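Local coordinates for alpha,alpha-trehalose-phosphate synthase (UDP-forming) (Burkholderia multivorans, PDB 5UOF), which belongs to glycosyltransferase family 20, enzymes of the GT-B fold built from two Rossmann-like domains that face each other across a cleft, at residues P295-R300 / A422-L427; Q285-M290 / T341-L346; T204-I207 / G211-T214. All coordinates share one frame; numbering follows the deposited sequence.

Contact 1. Residues P295-R300 / A422-L427; sequences PGWQGR and ALERAL
Leu427 lies over one face of the Trp297 indole: its CD1 methyl sits 4.2 Å from the centroid of the six-membered ring and only 13° off the ring normal, a CH-pi contact. The leucine CB lies over Trp297 CZ2 on the same face, 3.5 Å away. Chi1 of Leu427 (-74°) sets CG beside the backbone N and lets CD1 reach over the ring centre. At the pyrrole end the aliphatic part of Glu424 comes near, its CG 4.2 Å from Trp297 NE1, and the carboxylate plane stands 79° from the indole. A water at the ring edge, in its plane, accepts from Trp297 NE1 at 2.6 Å and donates to Glu424 O at 3.0 Å. Further out, Met290 of helix 280-293, in one of its two conformers, touches Trp297, Glu424 and Leu427, and Lys266 of strand 266-271 touches both Trp297 and Leu427. The loop between helix 280-293 and strand 301-306 is thus joined to helix 416-428 in the parallel-sheet, Rossmann-like domain of the GT-B fold. With no direct hydrogen bond between the segments, the indole is held by packing on its face, and its N-H is satisfied through the water to the helix backbone.

Contact 2. Residues Q285-M290 / T341-L346; sequences QAFERM and TPIQYL. With EDO (1,2-ethanediol), chain N.
Phe287 reaches from its helix to the start of strand 343-346, where its ring meets the side chain of Ile343 and the backbone of Pro342. CD2 of the ring lies 3.8 Å from Ile343 CG1, and the neighbouring CE2 comes to 3.5 Å from Pro342 O. Both partners approach the ring obliquely. The phenylalanine holds CG anti to the backbone N (chi1 -176°), which swings the ring out to meet Ile343 CG1 and Pro342 O; the phenylalanine and isoleucine side chains run past one another in opposite directions. The Pro342 ring packs less closely, with its CB 4.4 Å from Phe287 CE2. No hydrogen bond crosses this buried, largely apolar side of the contact. The other side is quite different: Thr341 is exposed, takes no part in the packing, and its OG1 shares a 2.7 Å hydrogen bond with O1 of a 1,2-ethanediol that probably came from the crystallisation liquor. Within this chain, strand 343-346 is the outermost strand at one end of the six-stranded parallel sheet, beside strand 301-306, whose Leu303 touches both Phe287 and Ile343. Helix 314-335 borders Pro342 through Asn332 and Phe335, while helix 416-428 packs against helix 280-293 at Ala286 and Met290.

Contact 3. Residues T204-I207 / G211-T214; sequences TDYI and GIGT
Ile207 O receives two backbone N-H groups from the chain that leaves the helix. Ile212 N is 2.9 Å from Ile207 O and lies nearly in line with the carbonyl (C=O...N 160°), although its N-H is bent, at 137°. Gly213 N stands 3.2 Å from the same Ile207 O, well above the carbonyl plane, with a straighter N-H of 153°. One acceptor at the helix end thereby satisfies two successive amides. The first bond belongs to a Schellman motif, completed by Gly211 N to Glu208 O, with Gly211 as the C-prime residue at positive phi; the motif ends the helix and turns the chain, bringing Ile212 against the last turn. There its side chain divides its contacts: CG2 lies 3.8 Å from Ile207 CD1, whereas CD1 presses obliquely on the tyrosine ring, a tight 3.2 Å from Tyr206 CE1. Tyr206 holds CG anti to its backbone N, which places the ring beside that methyl. Ile207 CG2 packs on the backbone of Gly213, 3.4 Å from Gly213 N. The polar ends of the helical residues find partners elsewhere: Tyr206 OH bonds to His179 ND1, Thr204 OG1 to Arg200 O, and Asp205 OD1 to Gln201 NE2, while Asp205 OD2 forms a salt bridge with Arg209 of the second subunit. The contact joins the end of helix 197-209 to strand 213-215, within this chain an outermost strand of the ten-stranded mixed sheet. Thr214 pairs by backbone with His222 of the adjacent strand 221-223, whose Ala223 touches both isoleucines, and helix 179-186 covers Tyr206 and Ile207 through Val183.

Overall arrangement
Contacts 1 and 2 are neighbours in the domain built on the six-stranded parallel sheet, their centres 11 Å apart and their segments alternating along the chain. Met290, on helix 280-293 of contact 2, joins them: in one of its two conformers its SD is 3.7 Å from Leu427 CD1 and its CE 3.8 Å from Trp297 CB. Contact 3 belongs to the mixed-sheet domain, with its centre 48 Å from that of contact 1 and 45 Å from that of contact 2, and touches neither. The Leu427 side chain in contact 1 is about 10 Å from the sodium ion bound at Arg360, Ser362 and Gln385. In contact 3, Asp205 of segment 204-207 reaches the second subunit.

Contact 1. Residues P295-R300 / A422-L427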
loop_
_atom_site.group_PDB
_atom_site.type_symbol
_atom_site.label_atom_id
_atom_site.label_comp_id
_atom_site.label_asym_id
_atom_site.label_seq_id
_atom_site.Cartn_x
_atom_site.Cartn_y
_atom_site.Cartn_z
ATOM N N PRO A 295 25.488 -24.668 -5.217
ATOM C CA PRO A 295 25.475 -25.874 -4.380
ATOM C C PRO A 295 26.768 -26.107 -3.632
ATOM O O PRO A 295 26.773 -26.908 -2.691
ATOM C CB PRO A 295 25.187 -27.000 -5.381
ATOM C CG PRO A 295 25.564 -26.443 -6.712
ATOM C CD PRO A 295 25.297 -24.978 -6.647
ATOM N N GLY A 296 27.855 -25.426 -4.001
ATOM C CA GLY A 296 29.068 -25.487 -3.207
ATOM C C GLY A 296 28.888 -24.968 -1.797
ATOM O O GLY A 296 29.688 -25.299 -0.917
ATOM N N TRP A 297 27.851 -24.166 -1.558
ATOM C CA TRP A 297 27.577 -23.698 -0.207
ATOM C C TRP A 297 26.871 -24.736 0.653
ATOM O O TRP A 297 26.796 -24.558 1.877
ATOM C CB TRP A 297 26.761 -22.398 -0.247
ATOM C CG TRP A 297 27.668 -21.224 -0.431
ATOM C CD1 TRP A 297 27.737 -20.394 -1.512
ATOM C CD2 TRP A 297 28.690 -20.795 0.472
ATOM N NE1 TRP A 297 28.729 -19.457 -1.327
ATOM C CE2 TRP A 297 29.331 -19.682 -0.118
ATOM C CE3 TRP A 297 29.117 -21.234 1.733
ATOM C CZ2 TRP A 297 30.389 -19.006 0.507
ATOM C CZ3 TRP A 297 30.173 -20.563 2.347
ATOM C CH2 TRP A 297 30.794 -19.461 1.728
ATOM N N GLN A 298 26.347 -25.799 0.057
ATOM C CA GLN A 298 25.678 -26.831 0.834
ATOM C C GLN A 298 26.662 -27.509 1.774
ATOM O O GLN A 298 27.737 -27.950 1.357
ATOM C CB GLN A 298 25.027 -27.848 -0.109
ATOM C CG GLN A 298 23.790 -27.269 -0.797
ATOM C CD GLN A 298 23.157 -28.237 -1.777
ATOM O OE1 GLN A 298 23.133 -29.445 -1.545
ATOM N NE2 GLN A 298 22.659 -27.711 -2.891
ATOM N N GLY A 299 26.300 -27.567 3.057
ATOM C CA GLY A 299 27.185 -28.093 4.075
ATOM C C GLY A 299 28.270 -27.143 4.538
ATOM O O GLY A 299 29.107 -27.539 5.361
ATOM N N ARG A 300 28.297 -25.913 4.028
ATOM C CA ARG A 300 29.340 -24.958 4.355
ATOM C C ARG A 300 28.798 -23.679 4.974
ATOM O O ARG A 300 29.584 -22.782 5.293
ATOM C CB ARG A 300 30.161 -24.617 3.106
ATOM C CG ARG A 300 30.862 -25.840 2.509
ATOM C CD ARG A 300 31.898 -25.432 1.476
ATOM N NE ARG A 300 33.131 -24.952 2.096
ATOM C CZ ARG A 300 34.251 -25.665 2.181
ATOM N NH1 ARG A 300 35.326 -25.150 2.764
ATOM N NH2 ARG A 300 34.299 -26.893 1.677
ATOM N N ALA A 422 22.352 -11.809 -3.067
ATOM C CA ALA A 422 23.001 -10.984 -2.047
ATOM C C ALA A 422 23.598 -11.840 -0.939
ATOM O O ALA A 422 24.694 -11.552 -0.445
ATOM C CB ALA A 422 22.004 -9.982 -1.465
ATOM N N LEU A 423 22.901 -12.905 -0.544
ATOM C CA LEU A 423 23.472 -13.839 0.422
ATOM C C LEU A 423 24.763 -14.454 -0.104
ATOM O O LEU A 423 25.768 -14.534 0.616
ATOM C CB LEU A 423 22.465 -14.936 0.751
ATOM C CG LEU A 423 21.237 -14.533 1.595
ATOM C CD1 LEU A 423 20.246 -15.678 1.598
ATOM C CD2 LEU A 423 21.632 -14.167 3.027
ATOM N N GLU A 424 24.750 -14.916 -1.365
ATOM C CA GLU A 424 25.955 -15.514 -1.931
ATOM C C GLU A 424 27.089 -14.498 -1.992
ATOM O O GLU A 424 28.235 -14.811 -1.648
ATOM C CB GLU A 424 25.660 -16.075 -3.321
ATOM C CG GLU A 424 26.855 -16.804 -3.930
ATOM C CD GLU A 424 26.562 -17.342 -5.321
ATOM O OE1 GLU A 424 25.411 -17.200 -5.790
ATOM O OE2 GLU A 424 27.489 -17.904 -5.944
ATOM N N ARG A 425 26.778 -13.268 -2.405
ATOM C CA ARG A 425 27.793 -12.227 -2.472
ATOM C C ARG A 425 28.334 -11.906 -1.085
ATOM O O ARG A 425 29.548 -11.757 -0.895
ATOM C CB ARG A 425 27.212 -10.970 -3.109
ATOM C CG ARG A 425 28.209 -9.848 -3.173
ATOM C CD ARG A 425 27.740 -8.692 -4.024
ATOM N NE ARG A 425 28.699 -7.596 -3.953
ATOM C CZ ARG A 425 28.452 -6.364 -4.363
ATOM N NH1 ARG A 425 27.262 -6.058 -4.897
ATOM N NH2 ARG A 425 29.398 -5.442 -4.234
ATOM N N ALA A 426 27.439 -11.809 -0.103
ATOM C CA ALA A 426 27.856 -11.531 1.270
ATOM C C ALA A 426 28.799 -12.609 1.802
ATOM O O ALA A 426 29.803 -12.303 2.459
ATOM C CB ALA A 426 26.623 -11.417 2.163
ATOM N N LEU A 427 28.480 -13.877 1.545
ATOM C CA LEU A 427 29.272 -14.965 2.105
ATOM C C LEU A 427 30.674 -15.019 1.515
ATOM O O LEU A 427 31.601 -15.490 2.181
ATOM C CB LEU A 427 28.557 -16.299 1.888
ATOM C CG LEU A 427 27.326 -16.580 2.758
ATOM C CD1 LEU A 427 26.470 -17.692 2.164
ATOM C CD2 LEU A 427 27.732 -16.886 4.223
HETATM O O HOH W 1 29.607 -17.283 -2.491
#

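Contact 2. Residues Q285-M290 / T341-L346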
loop_
_atom_site.group_PDB
_atom_site.type_symbol
_atom_site.label_atom_id
_atom_site.label_comp_id
_atom_site.label_asym_id
_atom_site.label_seq_id
_atom_site.Cartn_x
_atom_site.Cartn_y
_atom_site.Cartn_z
ATOM N N GLN A 285 13.061 -18.844 1.975
ATOM C CA GLN A 285 13.064 -19.330 0.598
ATOM C C GLN A 285 14.237 -18.767 -0.191
ATOM O O GLN A 285 14.730 -19.420 -1.117
ATOM C CB GLN A 285 11.739 -18.984 -0.094
ATOM C CG GLN A 285 10.564 -19.794 0.453
ATOM C CD GLN A 285 9.275 -19.551 -0.310
ATOM O OE1 GLN A 285 9.205 -18.671 -1.163
ATOM N NE2 GLN A 285 8.242 -20.336 0.000
ATOM N N ALA A 286 14.668 -17.549 0.123
ATOM C CA ALA A 286 15.836 -17.017 -0.568
ATOM C C ALA A 286 17.104 -17.754 -0.161
ATOM O O ALA A 286 18.004 -17.928 -0.985
ATOM C CB ALA A 286 15.972 -15.522 -0.303
ATOM N N PHE A 287 17.198 -18.185 1.102
ATOM C CA PHE A 287 18.330 -19.011 1.512
ATOM C C PHE A 287 18.304 -20.348 0.782
ATOM O O PHE A 287 19.343 -20.843 0.325
ATOM C CB PHE A 287 18.290 -19.210 3.029
ATOM C CG PHE A 287 19.470 -19.962 3.583
ATOM C CD1 PHE A 287 20.734 -19.400 3.573
ATOM C CD2 PHE A 287 19.307 -21.229 4.131
ATOM C CE1 PHE A 287 21.828 -20.101 4.092
ATOM C CE2 PHE A 287 20.390 -21.922 4.658
ATOM C CZ PHE A 287 21.647 -21.365 4.628
ATOM N N GLU A 288 17.116 -20.942 0.664
ATOM C CA GLU A 288 16.955 -22.165 -0.113
ATOM C C GLU A 288 17.419 -21.962 -1.550
ATOM O O GLU A 288 18.160 -22.782 -2.096
ATOM C CB GLU A 288 15.488 -22.592 -0.090
ATOM C CG GLU A 288 15.179 -23.791 -0.969
ATOM C CD GLU A 288 13.686 -23.994 -1.179
ATOM O OE1 GLU A 288 12.888 -23.099 -0.798
ATOM O OE2 GLU A 288 13.315 -25.055 -1.726
ATOM N N ARG A 289 16.988 -20.859 -2.168
ATOM C CA ARG A 289 17.348 -20.571 -3.551
ATOM C C ARG A 289 18.852 -20.402 -3.691
ATOM O O ARG A 289 19.445 -20.870 -4.663
ATOM C CB ARG A 289 16.614 -19.315 -4.024
ATOM C CG ARG A 289 16.799 -18.988 -5.486
ATOM C CD ARG A 289 15.731 -17.996 -5.975
ATOM N NE ARG A 289 14.380 -18.556 -5.936
ATOM C CZ ARG A 289 13.311 -17.980 -6.486
ATOM N NH1 ARG A 289 13.427 -16.819 -7.117
ATOM N NH2 ARG A 289 12.124 -18.560 -6.406
ATOM N N MET A 290 19.497 -19.756 -2.719
ATOM C CA MET A 290 20.947 -19.629 -2.793
ATOM C C MET A 290 21.619 -20.998 -2.765
ATOM O O MET A 290 22.546 -21.258 -3.536
ATOM C CB MET A 290 21.456 -18.750 -1.653
ATOM C CG MET A 290 22.884 -18.288 -1.870
ATOM S SD MET A 290 23.750 -18.169 -0.305
ATOM C CE MET A 290 23.910 -19.902 0.127
ATOM N N THR A 341 22.225 -29.325 9.528
ATOM C CA THR A 341 20.882 -28.756 9.494
ATOM C C THR A 341 20.965 -27.398 8.801
ATOM O O THR A 341 21.549 -26.463 9.368
ATOM C CB THR A 341 20.318 -28.607 10.919
ATOM O OG1 THR A 341 20.045 -29.904 11.474
ATOM C CG2 THR A 341 19.025 -27.791 10.923
ATOM N N PRO A 342 20.453 -27.250 7.569
ATOM C CA PRO A 342 20.588 -25.957 6.865
ATOM C C PRO A 342 19.984 -24.772 7.607
ATOM O O PRO A 342 20.607 -23.698 7.664
ATOM C CB PRO A 342 19.868 -26.216 5.534
ATOM C CG PRO A 342 20.039 -27.698 5.304
ATOM C CD PRO A 342 20.032 -28.340 6.672
ATOM N N ILE A 343 18.777 -24.917 8.151
ATOM C CA ILE A 343 18.084 -23.829 8.837
ATOM C C ILE A 343 17.811 -24.274 10.265
ATOM O O ILE A 343 17.025 -25.204 10.497
ATOM C CB ILE A 343 16.778 -23.422 8.143
ATOM C CG1 ILE A 343 17.059 -22.887 6.740
ATOM C CG2 ILE A 343 16.069 -22.329 8.970
ATOM C CD1 ILE A 343 15.777 -22.445 6.000
ATOM N N GLN A 344 18.467 -23.619 11.220
ATOM C CA GLN A 344 18.124 -23.769 12.632
ATOM C C GLN A 344 17.106 -22.694 12.977
ATOM O O GLN A 344 17.420 -21.503 12.924
ATOM C CB GLN A 344 19.361 -23.638 13.517
ATOM C CG GLN A 344 20.416 -24.669 13.202
ATOM C CD GLN A 344 21.698 -24.424 13.974
ATOM O OE1 GLN A 344 22.780 -24.297 13.382
ATOM N NE2 GLN A 344 21.585 -24.353 15.299
ATOM N N TYR A 345 15.890 -23.109 13.312
ATOM C CA TYR A 345 14.795 -22.182 13.561
ATOM C C TYR A 345 14.405 -22.327 15.026
ATOM O O TYR A 345 13.881 -23.369 15.441
ATOM C CB TYR A 345 13.627 -22.454 12.609
ATOM C CG TYR A 345 12.376 -21.707 12.955
ATOM C CD1 TYR A 345 12.426 -20.394 13.397
ATOM C CD2 TYR A 345 11.136 -22.322 12.852
ATOM C CE1 TYR A 345 11.277 -19.717 13.736
ATOM C CE2 TYR A 345 9.985 -21.652 13.184
ATOM C CZ TYR A 345 10.065 -20.354 13.620
ATOM O OH TYR A 345 8.919 -19.695 13.958
ATOM N N LEU A 346 14.688 -21.282 15.808
ATOM C CA LEU A 346 14.665 -21.336 17.266
ATOM C C LEU A 346 13.615 -20.361 17.775
ATOM O O LEU A 346 13.803 -19.143 17.689
ATOM C CB LEU A 346 16.045 -20.991 17.828
ATOM C CG LEU A 346 17.108 -22.032 17.461
ATOM C CD1 LEU A 346 18.516 -21.475 17.658
ATOM C CD2 LEU A 346 16.889 -23.286 18.304
HETATM C C1 EDO N . 22.936 -32.075 11.989
HETATM O O1 EDO N . 21.556 -32.101 11.599
HETATM C C2 EDO N . 23.067 -32.457 13.457
HETATM O O2 EDO N . 22.236 -31.586 14.231
#

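Contact 3. Residues T204-I207 / G211-T214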
loop_
_atom_site.group_PDB
_atom_site.type_symbol
_atom_site.label_atom_id
_atom_site.label_comp_id
_atom_site.label_asym_id
_atom_site.label_seq_id
_atom_site.Cartn_x
_atom_site.Cartn_y
_atom_site.Cartn_z
ATOM N N THR A 204 3.346 14.995 5.754
ATOM C CA THR A 204 3.265 16.311 5.129
ATOM C C THR A 204 2.434 16.262 3.852
ATOM O O THR A 204 1.617 17.156 3.598
ATOM C CB THR A 204 4.678 16.830 4.842
ATOM O OG1 THR A 204 5.397 16.926 6.077
ATOM C CG2 THR A 204 4.626 18.202 4.212
ATOM N N ASP A 205 2.627 15.216 3.043
ATOM C CA ASP A 205 1.837 15.046 1.827
ATOM C C ASP A 205 0.348 15.002 2.137
ATOM O O ASP A 205 -0.456 15.611 1.427
ATOM C CB ASP A 205 2.241 13.765 1.099
ATOM C CG ASP A 205 3.527 13.916 0.299
ATOM O OD1 ASP A 205 4.023 15.051 0.147
ATOM O OD2 ASP A 205 4.035 12.881 -0.184
ATOM N N TYR A 206 -0.038 14.260 3.175
ATOM C CA TYR A 206 -1.450 14.198 3.541
ATOM C C TYR A 206 -1.984 15.590 3.843
ATOM O O TYR A 206 -3.030 15.996 3.324
ATOM C CB TYR A 206 -1.651 13.269 4.745
ATOM C CG TYR A 206 -3.116 13.004 5.076
ATOM C CD1 TYR A 206 -3.863 13.913 5.822
ATOM C CD2 TYR A 206 -3.744 11.832 4.661
ATOM C CE1 TYR A 206 -5.193 13.665 6.124
ATOM C CE2 TYR A 206 -5.078 11.585 4.957
ATOM C CZ TYR A 206 -5.794 12.506 5.689
ATOM O OH TYR A 206 -7.116 12.270 5.987
ATOM N N ILE A 207 -1.258 16.342 4.677
ATOM C CA ILE A 207 -1.716 17.666 5.105
ATOM C C ILE A 207 -1.823 18.609 3.912
ATOM O O ILE A 207 -2.837 19.292 3.724
ATOM C CB ILE A 207 -0.759 18.233 6.173
ATOM C CG1 ILE A 207 -0.761 17.361 7.432
ATOM C CG2 ILE A 207 -1.099 19.691 6.480
ATOM C CD1 ILE A 207 -1.994 17.498 8.249
ATOM N N GLY A 211 -5.412 19.620 1.372
ATOM C CA GLY A 211 -5.925 20.927 1.735
ATOM C C GLY A 211 -6.163 21.123 3.212
ATOM O O GLY A 211 -6.948 21.992 3.596
ATOM N N ILE A 212 -5.507 20.336 4.058
ATOM C CA ILE A 212 -5.695 20.462 5.500
ATOM C C ILE A 212 -4.848 21.589 6.072
ATOM O O ILE A 212 -5.268 22.289 7.001
ATOM C CB ILE A 212 -5.387 19.113 6.162
ATOM C CG1 ILE A 212 -6.435 18.111 5.706
ATOM C CG2 ILE A 212 -5.347 19.224 7.693
ATOM C CD1 ILE A 212 -6.061 16.751 5.996
ATOM N N GLY A 213 -3.660 21.794 5.525
ATOM C CA GLY A 213 -2.788 22.808 6.065
ATOM C C GLY A 213 -1.647 23.103 5.122
ATOM O O GLY A 213 -1.567 22.565 4.015
ATOM N N THR A 214 -0.755 23.968 5.590
ATOM C CA THR A 214 0.306 24.516 4.765
ATOM C C THR A 214 1.613 24.476 5.536
ATOM O O THR A 214 1.629 24.549 6.768
ATOM C CB THR A 214 0.000 25.966 4.361
ATOM O OG1 THR A 214 -0.263 26.731 5.540
ATOM C CG2 THR A 214 -1.215 26.029 3.450
#